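Local coordinates for protein acyl-CoA dehydrogenase (Mycobacterium thermoresistibile, PDB 3NF4) that probably oxidises acyl-CoA thioesters to their 2,3-unsaturated enoyl-CoA forms, using bound flavin adenine dinucleotide as the electron acceptor, at residues G260-A265 and D333-V338; D267-Y272 and T340-V345. All blocks are in the same frame, centred on the assembly; numbering follows the deposited sequence.

Contact 1: residues G260-A265 and D333-V338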
loop_
_atom_site.group_PDB
_atom_site.type_symbol
_atom_site.label_atom_id
_atom_site.label_comp_id
_atom_site.label_asym_id
_atom_site.label_seq_id
_atom_site.Cartn_x
_atom_site.Cartn_y
_atom_site.Cartn_z
ATOM N N GLY A 260 -8.309 -17.438 -10.055
ATOM C CA GLY A 260 -8.894 -17.628 -11.402
ATOM C C GLY A 260 -9.793 -16.461 -11.781
ATOM O O GLY A 260 -9.872 -16.103 -12.947
ATOM N N LEU A 261 -10.471 -15.870 -10.784
ATOM C CA LEU A 261 -11.213 -14.614 -10.975
ATOM C C LEU A 261 -10.265 -13.452 -11.333
ATOM O O LEU A 261 -10.558 -12.661 -12.258
ATOM C CB LEU A 261 -12.014 -14.241 -9.703
ATOM C CG LEU A 261 -12.830 -12.945 -9.776
ATOM C CD1 LEU A 261 -13.892 -12.924 -10.943
ATOM C CD2 LEU A 261 -13.477 -12.610 -8.422
ATOM N N ALA A 262 -9.145 -13.335 -10.606
ATOM C CA ALA A 262 -8.118 -12.355 -11.001
ATOM C C ALA A 262 -7.554 -12.616 -12.413
ATOM O O ALA A 262 -7.376 -11.681 -13.175
ATOM C CB ALA A 262 -6.966 -12.300 -9.985
ATOM N N GLN A 263 -7.264 -13.873 -12.756
ATOM C CA GLN A 263 -6.752 -14.196 -14.101
ATOM C C GLN A 263 -7.765 -13.813 -15.197
ATOM O O GLN A 263 -7.376 -13.277 -16.242
ATOM C CB GLN A 263 -6.361 -15.676 -14.211
ATOM C CG GLN A 263 -5.885 -16.152 -15.601
ATOM C CD GLN A 263 -4.528 -15.529 -16.024
ATOM O OE1 GLN A 263 -3.532 -15.541 -15.279
ATOM N NE2 GLN A 263 -4.501 -14.996 -17.228
ATOM N N ALA A 264 -9.044 -14.101 -14.977
ATOM C CA ALA A 264 -10.098 -13.683 -15.925
ATOM C C ALA A 264 -10.132 -12.152 -16.165
ATOM O O ALA A 264 -10.288 -11.695 -17.278
ATOM C CB ALA A 264 -11.459 -14.156 -15.431
ATOM N N ALA A 265 -9.990 -11.372 -15.105
ATOM C CA ALA A 265 -10.003 -9.906 -15.188
ATOM C C ALA A 265 -8.710 -9.404 -15.842
ATOM O O ALA A 265 -8.736 -8.446 -16.608
ATOM C CB ALA A 265 -10.197 -9.291 -13.811
ATOM N N ASP A 333 -6.594 -10.712 -1.390
ATOM C CA ASP A 333 -6.119 -9.316 -1.540
ATOM C C ASP A 333 -5.761 -9.028 -3.043
ATOM O O ASP A 333 -6.078 -7.964 -3.571
ATOM C CB ASP A 333 -4.971 -8.963 -0.577
ATOM C CG ASP A 333 -5.469 -8.582 0.876
ATOM O OD1 ASP A 333 -6.706 -8.507 1.157
ATOM O OD2 ASP A 333 -4.596 -8.357 1.772
ATOM N N ALA A 334 -5.148 -9.989 -3.732
ATOM C CA ALA A 334 -4.815 -9.819 -5.169
ATOM C C ALA A 334 -6.041 -9.701 -6.084
ATOM O O ALA A 334 -6.038 -8.865 -6.997
ATOM C CB ALA A 334 -3.876 -10.953 -5.680
ATOM N N ALA A 335 -7.077 -10.524 -5.861
ATOM C CA ALA A 335 -8.294 -10.411 -6.677
ATOM C C ALA A 335 -8.957 -9.028 -6.521
ATOM O O ALA A 335 -9.369 -8.415 -7.510
ATOM C CB ALA A 335 -9.309 -11.568 -6.410
ATOM N N MET A 336 -9.028 -8.520 -5.293
ATOM C CA MET A 336 -9.627 -7.207 -5.089
ATOM C C MET A 336 -8.820 -6.120 -5.800
ATOM O O MET A 336 -9.395 -5.242 -6.451
ATOM C CB MET A 336 -9.794 -6.871 -3.603
ATOM C CG MET A 336 -10.684 -5.627 -3.335
ATOM S SD MET A 336 -12.418 -6.034 -3.709
ATOM C CE MET A 336 -12.649 -5.052 -5.192
ATOM N N LYS A 337 -7.496 -6.189 -5.715
ATOM C CA LYS A 337 -6.646 -5.192 -6.408
ATOM C C LYS A 337 -6.654 -5.299 -7.947
ATOM O O LYS A 337 -6.699 -4.275 -8.630
ATOM C CB LYS A 337 -5.203 -5.271 -5.881
ATOM C CG LYS A 337 -4.253 -4.223 -6.425
ATOM C CD LYS A 337 -2.796 -4.746 -6.427
ATOM C CE LYS A 337 -1.816 -3.758 -7.133
ATOM N NZ LYS A 337 -0.378 -3.958 -6.705
ATOM N N VAL A 338 -6.578 -6.522 -8.488
ATOM C CA VAL A 338 -6.569 -6.740 -9.953
ATOM C C VAL A 338 -7.927 -6.406 -10.606
ATOM O O VAL A 338 -7.965 -5.818 -11.682
ATOM C CB VAL A 338 -6.127 -8.195 -10.301
ATOM C CG1 VAL A 338 -6.348 -8.534 -11.739
ATOM C CG2 VAL A 338 -4.622 -8.451 -9.874
#
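The backbone N of Val338 donates a 2.8 Å hydrogen bond to Ala334 O, closing a turn of helix from which the Val338 side chain faces Ala262 across the interface. Val338 CG1 is the branch that does the touching: with chi1 at 169° it extends anti to the backbone N and rests 3.6 Å from Ala262 O, a van der Waals contact with the carbonyl oxygen. The same methyl lies 4.2 Å from Ala262 CB and, one turn further on, 4.4 Å from Ala265 CB. A beta-branched valine suits this place, being bulky close to the backbone without projecting far. One turn earlier the fit is alanine on alanine. Ala262 CB meets the backbone of the other helix, 4.0 Å from Ala335 CA, and the two CA atoms are just 4.7 Å apart. Such small side chains allow the axes of the short segments to approach to 8.7 Å at a crossing angle of 20°. Helix 289-315 adds Val300 against Ala262 and Ala299 against Val338. Close, nearly parallel packing of long helices through small residues belongs here to the helical bundle that forms the C-terminal domain of acyl-CoA dehydrogenases.

Contact 2: residues D267-Y272 and T340-V345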
loop_
_atom_site.group_PDB
_atom_site.type_symbol
_atom_site.label_atom_id
_atom_site.label_comp_id
_atom_site.label_asym_id
_atom_site.label_seq_id
_atom_site.Cartn_x
_atom_site.Cartn_y
_atom_site.Cartn_z
ATOM N N ASP A 267 -7.015 -11.086 -18.259
ATOM C CA ASP A 267 -7.178 -11.367 -19.704
ATOM C C ASP A 267 -8.083 -10.320 -20.429
ATOM O O ASP A 267 -7.730 -9.846 -21.516
ATOM C CB ASP A 267 -7.694 -12.804 -19.962
ATOM C CG ASP A 267 -6.658 -13.898 -19.598
ATOM O OD1 ASP A 267 -5.420 -13.634 -19.635
ATOM O OD2 ASP A 267 -7.078 -15.051 -19.303
ATOM N N GLU A 268 -9.222 -9.957 -19.828
ATOM C CA GLU A 268 -10.029 -8.849 -20.341
ATOM C C GLU A 268 -9.220 -7.557 -20.573
ATOM O O GLU A 268 -9.323 -6.944 -21.642
ATOM C CB GLU A 268 -11.187 -8.526 -19.396
ATOM C CG GLU A 268 -12.252 -9.609 -19.273
ATOM C CD GLU A 268 -13.080 -9.786 -20.548
ATOM O OE1 GLU A 268 -13.159 -8.822 -21.362
ATOM O OE2 GLU A 268 -13.672 -10.887 -20.727
ATOM N N ALA A 269 -8.427 -7.154 -19.576
ATOM C CA ALA A 269 -7.714 -5.876 -19.616
ATOM C C ALA A 269 -6.539 -5.872 -20.614
ATOM O O ALA A 269 -6.315 -4.875 -21.308
ATOM C CB ALA A 269 -7.244 -5.461 -18.207
ATOM N N VAL A 270 -5.790 -6.974 -20.670
ATOM C CA VAL A 270 -4.754 -7.165 -21.696
ATOM C C VAL A 270 -5.341 -7.081 -23.114
ATOM O O VAL A 270 -4.848 -6.316 -23.925
ATOM C CB VAL A 270 -3.964 -8.485 -21.499
ATOM C CG1 VAL A 270 -3.049 -8.767 -22.689
ATOM C CG2 VAL A 270 -3.157 -8.429 -20.177
ATOM N N ALA A 271 -6.397 -7.838 -23.402
ATOM C CA ALA A 271 -7.075 -7.720 -24.705
ATOM C C ALA A 271 -7.499 -6.270 -25.030
ATOM O O ALA A 271 -7.116 -5.747 -26.094
ATOM C CB ALA A 271 -8.280 -8.696 -24.825
ATOM N N TYR A 272 -8.254 -5.624 -24.129
ATOM C CA TYR A 272 -8.657 -4.217 -24.319
ATOM C C TYR A 272 -7.506 -3.231 -24.558
ATOM O O TYR A 272 -7.582 -2.405 -25.461
ATOM C CB TYR A 272 -9.495 -3.697 -23.144
ATOM C CG TYR A 272 -10.198 -2.372 -23.457
ATOM C CD1 TYR A 272 -11.346 -2.344 -24.258
ATOM C CD2 TYR A 272 -9.707 -1.152 -22.978
ATOM C CE1 TYR A 272 -12.007 -1.131 -24.552
ATOM C CE2 TYR A 272 -10.352 0.055 -23.271
ATOM C CZ TYR A 272 -11.497 0.054 -24.059
ATOM O OH TYR A 272 -12.144 1.232 -24.363
ATOM N N THR A 340 -10.246 -4.278 -9.511
ATOM C CA THR A 340 -10.363 -2.823 -9.377
ATOM C C THR A 340 -9.533 -2.023 -10.416
ATOM O O THR A 340 -10.005 -1.015 -10.960
ATOM C CB THR A 340 -9.951 -2.337 -7.940
ATOM O OG1 THR A 340 -10.892 -2.856 -6.982
ATOM C CG2 THR A 340 -9.931 -0.787 -7.853
ATOM N N ASP A 341 -8.299 -2.463 -10.646
ATOM C CA ASP A 341 -7.446 -1.928 -11.717
ATOM C C ASP A 341 -7.888 -2.357 -13.150
ATOM O O ASP A 341 -7.602 -1.653 -14.114
ATOM C CB ASP A 341 -5.981 -2.352 -11.474
ATOM C CG ASP A 341 -5.335 -1.638 -10.267
ATOM O OD1 ASP A 341 -5.806 -0.564 -9.830
ATOM O OD2 ASP A 341 -4.345 -2.162 -9.734
ATOM N N ALA A 342 -8.578 -3.486 -13.295
ATOM C CA ALA A 342 -9.067 -3.860 -14.608
ATOM C C ALA A 342 -10.197 -2.920 -15.129
ATOM O O ALA A 342 -10.272 -2.680 -16.342
ATOM C CB ALA A 342 -9.455 -5.365 -14.700
ATOM N N VAL A 343 -11.064 -2.420 -14.238
ATOM C CA VAL A 343 -12.090 -1.432 -14.593
ATOM C C VAL A 343 -11.355 -0.152 -15.001
ATOM O O VAL A 343 -11.725 0.506 -15.966
ATOM C CB VAL A 343 -13.035 -1.123 -13.381
ATOM C CG1 VAL A 343 -14.062 0.010 -13.716
ATOM C CG2 VAL A 343 -13.779 -2.353 -13.013
ATOM N N GLN A 344 -10.317 0.189 -14.240
ATOM C CA GLN A 344 -9.466 1.339 -14.516
ATOM C C GLN A 344 -8.874 1.335 -15.960
ATOM O O GLN A 344 -8.951 2.345 -16.667
ATOM C CB GLN A 344 -8.365 1.443 -13.428
ATOM C CG GLN A 344 -7.636 2.824 -13.329
ATOM C CD GLN A 344 -8.570 3.949 -12.925
ATOM O OE1 GLN A 344 -9.621 3.703 -12.317
ATOM N NE2 GLN A 344 -8.203 5.199 -13.280
ATOM N N VAL A 345 -8.313 0.196 -16.385
ATOM C CA VAL A 345 -7.796 -0.001 -17.763
ATOM C C VAL A 345 -8.856 0.277 -18.883
ATOM O O VAL A 345 -8.548 0.921 -19.889
ATOM C CB VAL A 345 -7.125 -1.400 -17.909
ATOM C CG1 VAL A 345 -6.793 -1.714 -19.347
ATOM C CG2 VAL A 345 -5.855 -1.497 -17.011
#
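Ala342 is where 340-345 first meets the other helix: its methyl faces that helix and lies 4.1 Å from Ala269 CB, methyl beside methyl. Ala269 and Ala342 also have the nearest CA atoms of the two segments, 5.6 Å apart, and alanine, with one methyl and nothing beyond CB, suits this close spacing. The next residue, Val343, turns away from Ala269 and packs on Met361 of its own chain and on Lys365 of the second subunit. Gln344 also serves the subunit interface, hydrogen-bonding through OE1 to Lys365 and through NE2 to Gln375, both of the second subunit; an amide, donor and acceptor at once, is well matched to such a pair. With Val345 the helix returns to the contact. Its CG1, anti to the backbone N (chi1 171°), reaches over Ala269, 3.9 Å from Ala269 CB and 3.8 Å from Ala269 O. The carbonyl of Val345 is approached obliquely by the Tyr272 ring, whose CD2 lies 3.9 Å from Val345 O. Tyr272 gets there because its CG is also anti to the backbone N (chi1 -166°), and the ring stacks in addition on Phe346, the residue following Val345. Methyl groups, an aromatic ring and backbone carbonyls make up the interface, and the short segments run nearly parallel, 19° apart. Around them, helix 289-315 adds Leu293 and Met296 against Ala269 and Leu292 against Val345, while helix 357-367 of the same chain receives Glu268, Thr340 and Val343.

Contacts 1 and 2 are successive levels of one interface between helix 247-274 and helix 321-346, their centres about 11 Å apart. The pattern repeats every seven residues: Ala262 is followed by Ala269, Ala335 by Ala342 and Val338 by Val345, so that each level pairs alanines and then fits a valine methyl beside a carbonyl. The levels join directly, with Ala265 O 3.7 Å from Ala342 CB. Contact 1 is nearer the middle of the chain, its centre about 16 Å from the chain's centre against about 25 Å for contact 2. Both lie on the same side of that centre and are structural packing within the C-terminal domain.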